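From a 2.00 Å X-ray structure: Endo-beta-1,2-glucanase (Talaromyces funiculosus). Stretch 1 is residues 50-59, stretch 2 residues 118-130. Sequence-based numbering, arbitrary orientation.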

ATOM      1  N   SER A  50      -4.247  13.555  -7.659  1.00 14.41           N
ATOM      2  CA  SER A  50      -4.313  12.356  -6.812  1.00 14.37           C
ATOM      3  C   SER A  50      -5.692  12.194  -6.160  1.00 14.60           C
ATOM      4  O   SER A  50      -6.008  11.102  -5.690  1.00 13.87           O
ATOM      5  CB  SER A  50      -3.243  12.370  -5.753  1.00 14.27           C
ATOM      6  OG  SER A  50      -3.442  13.438  -4.833  1.00 14.39           O
ATOM      7  N   TYR A  51      -6.485  13.272  -6.073  1.00 13.90           N
ATOM      8  CA  TYR A  51      -7.804  13.173  -5.483  1.00 13.88           C
ATOM      9  C   TYR A  51      -8.734  14.253  -6.046  1.00 13.66           C
ATOM     10  O   TYR A  51      -8.317  15.182  -6.731  1.00 13.35           O
ATOM     11  CB  TYR A  51      -7.713  13.215  -3.954  1.00 14.73           C
ATOM     12  CG  TYR A  51      -7.450  14.574  -3.351  1.00 14.98           C
ATOM     13  CD1 TYR A  51      -6.195  15.165  -3.411  1.00 15.08           C
ATOM     14  CD2 TYR A  51      -8.458  15.255  -2.689  1.00 15.41           C
ATOM     15  CE1 TYR A  51      -5.952  16.401  -2.833  1.00 15.57           C
ATOM     16  CE2 TYR A  51      -8.238  16.502  -2.127  1.00 15.88           C
ATOM     17  CZ  TYR A  51      -6.981  17.075  -2.201  1.00 15.60           C
ATOM     18  OH  TYR A  51      -6.793  18.292  -1.633  1.00 16.36           O
ATOM     19  N   ASN A  52     -10.020  14.062  -5.768  1.00 13.71           N
ATOM     20  CA  ASN A  52     -11.086  14.991  -6.099  1.00 13.95           C
ATOM     21  C   ASN A  52     -11.407  15.784  -4.827  1.00 14.12           C
ATOM     22  O   ASN A  52     -11.937  15.228  -3.897  1.00 13.63           O
ATOM     23  CB  ASN A  52     -12.288  14.215  -6.646  1.00 14.23           C
ATOM     24  CG  ASN A  52     -13.455  15.084  -7.065  1.00 14.71           C
ATOM     25  OD1 ASN A  52     -13.590  16.217  -6.600  1.00 15.14           O
ATOM     26  ND2 ASN A  52     -14.313  14.547  -7.922  1.00 13.60           N
ATOM     27  N   SER A  53     -11.061  17.076  -4.794  1.00 14.82           N
ATOM     28  CA  SER A  53     -11.277  17.909  -3.598  1.00 15.58           C
ATOM     29  C   SER A  53     -12.771  18.161  -3.352  1.00 15.86           C
ATOM     30  O   SER A  53     -13.175  18.494  -2.234  1.00 16.94           O
ATOM     31  CB  SER A  53     -10.519  19.196  -3.697  1.00 16.24           C
ATOM     32  OG  SER A  53     -10.804  19.827  -4.926  1.00 17.38           O
ATOM     33  N   GLY A  54     -13.597  17.992  -4.388  1.00 16.09           N
ATOM     34  CA  GLY A  54     -15.036  18.163  -4.268  1.00 15.59           C
ATOM     35  C   GLY A  54     -15.688  17.098  -3.399  1.00 15.65           C
ATOM     36  O   GLY A  54     -16.619  17.395  -2.653  1.00 15.70           O
ATOM     37  N   ASN A  55     -15.242  15.840  -3.522  1.00 14.89           N
ATOM     38  CA  ASN A  55     -15.867  14.731  -2.777  1.00 14.59           C
ATOM     39  C   ASN A  55     -14.861  14.050  -1.828  1.00 14.30           C
ATOM     40  O   ASN A  55     -15.230  13.132  -1.106  1.00 13.52           O
ATOM     41  CB  ASN A  55     -16.535  13.736  -3.731  1.00 14.37           C
ATOM     42  CG  ASN A  55     -15.560  13.056  -4.669  1.00 14.77           C
ATOM     43  OD1 ASN A  55     -14.348  13.098  -4.452  1.00 13.67           O
ATOM     44  ND2 ASN A  55     -16.089  12.413  -5.701  1.00 14.10           N
ATOM     45  N   GLY A  56     -13.606  14.502  -1.833  1.00 13.90           N
ATOM     46  CA  GLY A  56     -12.577  14.011  -0.920  1.00 14.04           C
ATOM     47  C   GLY A  56     -12.057  12.628  -1.291  1.00 13.65           C
ATOM     48  O   GLY A  56     -11.380  12.004  -0.488  1.00 13.62           O
ATOM     49  N   MET A  57     -12.357  12.156  -2.505  1.00 13.18           N
ATOM     50  CA  MET A  57     -12.048  10.787  -2.914  1.00 13.39           C
ATOM     51  C   MET A  57     -10.742  10.747  -3.714  1.00 12.73           C
ATOM     52  O   MET A  57     -10.472  11.649  -4.506  1.00 12.53           O
ATOM     53  CB  MET A  57     -13.176  10.209  -3.775  1.00 13.78           C
ATOM     54  CG  MET A  57     -14.506  10.098  -3.041  1.00 13.88           C
ATOM     55  SD  MET A  57     -14.427   9.015  -1.591  1.00 13.87           S
ATOM     56  CE  MET A  57     -13.828   7.486  -2.301  1.00 13.91           C
ATOM     57  N   SER A  58      -9.963   9.671  -3.515  1.00 12.34           N
ATOM     58  CA  SER A  58      -8.750   9.430  -4.280  1.00 12.18           C
ATOM     59  C   SER A  58      -9.111   9.142  -5.740  1.00 12.06           C
ATOM     60  O   SER A  58     -10.183   8.615  -6.032  1.00 11.89           O
ATOM     61  CB  SER A  58      -7.915   8.309  -3.707  1.00 12.11           C
ATOM     62  OG  SER A  58      -8.566   7.057  -3.818  1.00 11.99           O
ATOM     63  N   TYR A  59      -8.205   9.547  -6.634  1.00 12.25           N
ATOM     64  CA  TYR A  59      -8.031   8.944  -7.947  1.00 12.75           C
ATOM     65  C   TYR A  59      -6.844   7.988  -7.866  1.00 12.80           C
ATOM     66  O   TYR A  59      -5.904   8.279  -7.138  1.00 12.77           O
ATOM     67  CB  TYR A  59      -7.702  10.002  -9.003  1.00 13.52           C
ATOM     68  CG  TYR A  59      -8.765  11.039  -9.241  1.00 14.32           C
ATOM     69  CD1 TYR A  59     -10.023  10.680  -9.700  1.00 14.59           C
ATOM     70  CD2 TYR A  59      -8.510  12.383  -9.002  1.00 14.81           C
ATOM     71  CE1 TYR A  59     -11.001  11.636  -9.916  1.00 14.95           C
ATOM     72  CE2 TYR A  59      -9.477  13.350  -9.220  1.00 15.22           C
ATOM     73  CZ  TYR A  59     -10.725  12.971  -9.679  1.00 15.12           C
ATOM     74  OH  TYR A  59     -11.678  13.915  -9.896  1.00 16.18           O
ATOM     75  N   SER A 118     -10.370  18.204   7.180  1.00 16.54           N
ATOM     76  CA  SER A 118     -11.315  18.724   6.199  1.00 16.22           C
ATOM     77  C   SER A 118     -11.601  17.689   5.094  1.00 15.52           C
ATOM     78  O   SER A 118     -12.773  17.449   4.746  1.00 15.18           O
ATOM     79  CB  SER A 118     -10.812  20.000   5.626  1.00 15.94           C
ATOM     80  OG  SER A 118     -11.615  20.392   4.544  1.00 16.77           O
ATOM     81  N   ILE A 119     -10.546  17.084   4.540  1.00 14.14           N
ATOM     82  CA  ILE A 119     -10.706  16.136   3.444  1.00 14.29           C
ATOM     83  C   ILE A 119     -11.429  14.879   3.961  1.00 14.14           C
ATOM     84  O   ILE A 119     -12.298  14.335   3.284  1.00 13.84           O
ATOM     85  CB  ILE A 119      -9.358  15.814   2.763  1.00 14.50           C
ATOM     86  CG1 ILE A 119      -8.759  17.050   2.083  1.00 14.90           C
ATOM     87  CG2 ILE A 119      -9.527  14.672   1.773  1.00 14.68           C
ATOM     88  CD1 ILE A 119      -7.285  16.935   1.752  1.00 14.61           C
ATOM     89  N   MET A 120     -11.081  14.428   5.169  1.00 14.18           N
ATOM     90  CA  MET A 120     -11.671  13.206   5.728  1.00 14.69           C
ATOM     91  C   MET A 120     -13.161  13.418   6.043  1.00 15.17           C
ATOM     92  O   MET A 120     -13.948  12.477   5.969  1.00 13.82           O
ATOM     93  CB  MET A 120     -10.927  12.752   6.983  1.00 14.40           C
ATOM     94  CG  MET A 120      -9.613  12.058   6.677  1.00 14.39           C
ATOM     95  SD  MET A 120      -9.865  10.494   5.802  1.00 14.43           S
ATOM     96  CE  MET A 120     -10.347   9.409   7.146  1.00 13.27           C
ATOM     97  N   ASP A 121     -13.541  14.663   6.355  1.00 16.43           N
ATOM     98  CA  ASP A 121     -14.933  15.023   6.575  1.00 17.25           C
ATOM     99  C   ASP A 121     -15.695  14.929   5.250  1.00 15.82           C
ATOM    100  O   ASP A 121     -16.715  14.260   5.157  1.00 16.27           O
ATOM    101  CB  ASP A 121     -15.042  16.410   7.208  1.00 19.42           C
ATOM    102  CG  ASP A 121     -16.467  16.759   7.613  1.00 22.14           C
ATOM    103  OD1 ASP A 121     -17.357  16.563   6.793  1.00 25.03           O
ATOM    104  OD2 ASP A 121     -16.673  17.190   8.755  1.00 27.23           O
ATOM    105  N   THR A 122     -15.173  15.597   4.220  1.00 15.83           N
ATOM    106  CA  THR A 122     -15.755  15.547   2.874  1.00 15.59           C
ATOM    107  C   THR A 122     -15.840  14.091   2.400  1.00 15.08           C
ATOM    108  O   THR A 122     -16.866  13.677   1.866  1.00 14.04           O
ATOM    109  CB  THR A 122     -14.946  16.391   1.881  1.00 16.05           C
ATOM    110  OG1 THR A 122     -14.822  17.700   2.428  1.00 16.77           O
ATOM    111  CG2 THR A 122     -15.580  16.478   0.514  1.00 15.59           C
ATOM    112  N   LYS A 123     -14.757  13.332   2.609  1.00 14.37           N
ATOM    113  CA  LYS A 123     -14.655  11.933   2.152  1.00 13.81           C
ATOM    114  C   LYS A 123     -15.769  11.098   2.784  1.00 14.32           C
ATOM    115  O   LYS A 123     -16.440  10.358   2.069  1.00 13.57           O
ATOM    116  CB  LYS A 123     -13.287  11.332   2.494  1.00 13.41           C
ATOM    117  CG  LYS A 123     -13.115   9.856   2.152  1.00 13.08           C
ATOM    118  CD  LYS A 123     -11.829   9.251   2.689  1.00 12.72           C
ATOM    119  CE  LYS A 123     -10.571   9.812   2.053  1.00 12.49           C
ATOM    120  NZ  LYS A 123     -10.560   9.644   0.584  1.00 12.47           N
ATOM    121  N   LEU A 124     -15.960  11.228   4.106  1.00 14.41           N
ATOM    122  CA  LEU A 124     -16.962  10.441   4.823  1.00 14.96           C
ATOM    123  C   LEU A 124     -18.353  10.707   4.233  1.00 15.04           C
ATOM    124  O   LEU A 124     -19.131   9.777   4.043  1.00 14.15           O
ATOM    125  CB  LEU A 124     -16.948  10.781   6.317  1.00 15.23           C
ATOM    126  CG  LEU A 124     -17.953   9.984   7.159  1.00 15.44           C
ATOM    127  CD1 LEU A 124     -17.799   8.478   6.937  1.00 15.91           C
ATOM    128  CD2 LEU A 124     -17.811  10.307   8.628  1.00 15.68           C
ATOM    129  N   GLN A 125     -18.657  11.984   3.968  1.00 15.57           N
ATOM    130  CA  GLN A 125     -19.942  12.368   3.368  1.00 16.08           C
ATOM    131  C   GLN A 125     -20.160  11.553   2.077  1.00 14.97           C
ATOM    132  O   GLN A 125     -21.231  10.992   1.871  1.00 13.70           O
ATOM    133  CB  GLN A 125     -20.003  13.878   3.122  1.00 17.54           C
ATOM    134  CG  GLN A 125     -20.049  14.693   4.405  1.00 19.42           C
ATOM    135  CD  GLN A 125     -20.094  16.183   4.171  1.00 20.97           C
ATOM    136  OE1 GLN A 125     -20.874  16.687   3.372  1.00 24.09           O
ATOM    137  NE2 GLN A 125     -19.259  16.910   4.892  1.00 23.42           N
ATOM    138  N   THR A 126     -19.117  11.458   1.241  1.00 14.30           N
ATOM    139  CA  THR A 126     -19.170  10.744  -0.032  1.00 14.09           C
ATOM    140  C   THR A 126     -19.380   9.238   0.189  1.00 14.37           C
ATOM    141  O   THR A 126     -20.201   8.614  -0.514  1.00 14.81           O
ATOM    142  CB  THR A 126     -17.910  11.010  -0.859  1.00 14.49           C
ATOM    143  OG1 THR A 126     -17.764  12.433  -0.968  1.00 13.83           O
ATOM    144  CG2 THR A 126     -17.970  10.362  -2.224  1.00 14.56           C
ATOM    145  N   TYR A 127     -18.646   8.656   1.150  1.00 13.28           N
ATOM    146  CA  TYR A 127     -18.801   7.249   1.535  1.00 13.37           C
ATOM    147  C   TYR A 127     -20.268   6.964   1.884  1.00 13.90           C
ATOM    148  O   TYR A 127     -20.805   5.935   1.493  1.00 13.33           O
ATOM    149  CB  TYR A 127     -17.926   6.892   2.742  1.00 12.76           C
ATOM    150  CG  TYR A 127     -16.481   6.533   2.479  1.00 12.29           C
ATOM    151  CD1 TYR A 127     -15.713   7.186   1.520  1.00 12.30           C
ATOM    152  CD2 TYR A 127     -15.849   5.584   3.267  1.00 12.11           C
ATOM    153  CE1 TYR A 127     -14.377   6.862   1.324  1.00 12.43           C
ATOM    154  CE2 TYR A 127     -14.515   5.249   3.087  1.00 12.22           C
ATOM    155  CZ  TYR A 127     -13.774   5.892   2.114  1.00 12.20           C
ATOM    156  OH  TYR A 127     -12.465   5.552   1.955  1.00 12.23           O
ATOM    157  N   LEU A 128     -20.894   7.882   2.636  1.00 14.24           N
ATOM    158  CA  LEU A 128     -22.244   7.679   3.164  1.00 14.82           C
ATOM    159  C   LEU A 128     -23.295   7.815   2.045  1.00 15.20           C
ATOM    160  O   LEU A 128     -24.267   7.059   2.039  1.00 15.08           O
ATOM    161  CB  LEU A 128     -22.504   8.664   4.312  1.00 15.06           C
ATOM    162  CG  LEU A 128     -21.691   8.445   5.594  1.00 15.12           C
ATOM    163  CD1 LEU A 128     -22.205   9.314   6.732  1.00 15.61           C
ATOM    164  CD2 LEU A 128     -21.681   6.991   6.041  1.00 15.13           C
ATOM    165  N   ARG A 129     -23.099   8.747   1.104  1.00 14.77           N
ATOM    166  CA  ARG A 129     -23.964   8.882  -0.085  1.00 14.75           C
ATOM    167  C   ARG A 129     -23.876   7.605  -0.936  1.00 14.62           C
ATOM    168  O   ARG A 129     -24.879   7.136  -1.482  1.00 14.30           O
ATOM    169  CB  ARG A 129     -23.582  10.103  -0.930  1.00 15.27           C
ATOM    170  CG  ARG A 129     -23.881  11.451  -0.287  1.00 16.16           C
ATOM    171  CD  ARG A 129     -23.814  12.605  -1.289  1.00 16.73           C
ATOM    172  NE  ARG A 129     -22.562  12.677  -2.047  1.00 17.06           N
ATOM    173  CZ  ARG A 129     -21.431  13.238  -1.612  1.00 18.40           C
ATOM    174  NH1 ARG A 129     -21.373  13.781  -0.404  1.00 17.57           N
ATOM    175  NH2 ARG A 129     -20.364  13.272  -2.397  1.00 17.57           N
ATOM    176  N   PHE A 130     -22.670   7.042  -1.050  1.00 14.32           N
ATOM    177  CA  PHE A 130     -22.463   5.803  -1.797  1.00 14.31           C
ATOM    178  C   PHE A 130     -23.225   4.648  -1.137  1.00 14.54           C
ATOM    179  O   PHE A 130     -23.853   3.838  -1.821  1.00 14.23           O
ATOM    180  CB  PHE A 130     -20.978   5.449  -1.896  1.00 14.08           C
ATOM    181  CG  PHE A 130     -20.729   4.172  -2.658  1.00 13.66           C
ATOM    182  CD1 PHE A 130     -20.815   4.149  -4.039  1.00 13.34           C
ATOM    183  CD2 PHE A 130     -20.446   2.989  -1.990  1.00 13.59           C
ATOM    184  CE1 PHE A 130     -20.606   2.967  -4.741  1.00 13.37           C
ATOM    185  CE2 PHE A 130     -20.237   1.809  -2.692  1.00 13.21           C
ATOM    186  CZ  PHE A 130     -20.313   1.803  -4.066  1.00 13.05           C
TER

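Stretch 2 is helical throughout, with i to i+4 backbone bonds such as K123 N to I119 O at 2.7 Å. Stretch 1 doubles back on itself: N52 N bonds M57 O at 2.8 Å, Y59 N bonds S50 O at 2.9 Å, and G56 N bonds N52 O at 2.8 Å. The connecting turn lies against the helix. The two stretches bury 456 Å² between them, both sides summed, and the nearest CA pair is G56 and K123, 4.3 Å apart.

That approach depends on glycine. G56 has phi/psi of 75/14, and an ideal CB there would point toward the helix, 2.7 Å from K123 N and 2.9 Å from I119 O, both clashes.

Two hydrogen bonds cross the interface, each from a helix side chain to a turn carbonyl. T126 OG1 donates to N55 O at 2.6 Å, and the K123 side chain extends roughly perpendicular to the helix axis and donates from its ammonium NZ to G56 O at 2.7 Å. N55 O also receives a CA-H...O contact from K123 CA (3.5 Å, 150° at H). N55 O and T122 O, 3.4 Å apart, are both acceptors and so form no hydrogen bond. Within stretch 1, N55 OD1 accepts from M57 N at 2.9 Å (N-H...acceptor angle 149°).

Van der Waals contacts accompany these bonds. T122 CG2 packs on the turn backbone, 3.5 Å from G54 O and 3.6 Å from G56 N. I119 CD1 lies 3.7 Å from Y51 OH and, in an apolar contact, 4.0 Å from Y51 CZ, an oblique approach to the ring. M57, with all three chi angles m, makes apolar contacts and places CG 3.6 Å from T126 CG2. M57 SD meets the edge of the Y127 ring, 3.6 Å from Y127 CE1 and 4.8 Å from the ring centroid; the 85° offset from the ring normal puts the sulfur near the ring plane.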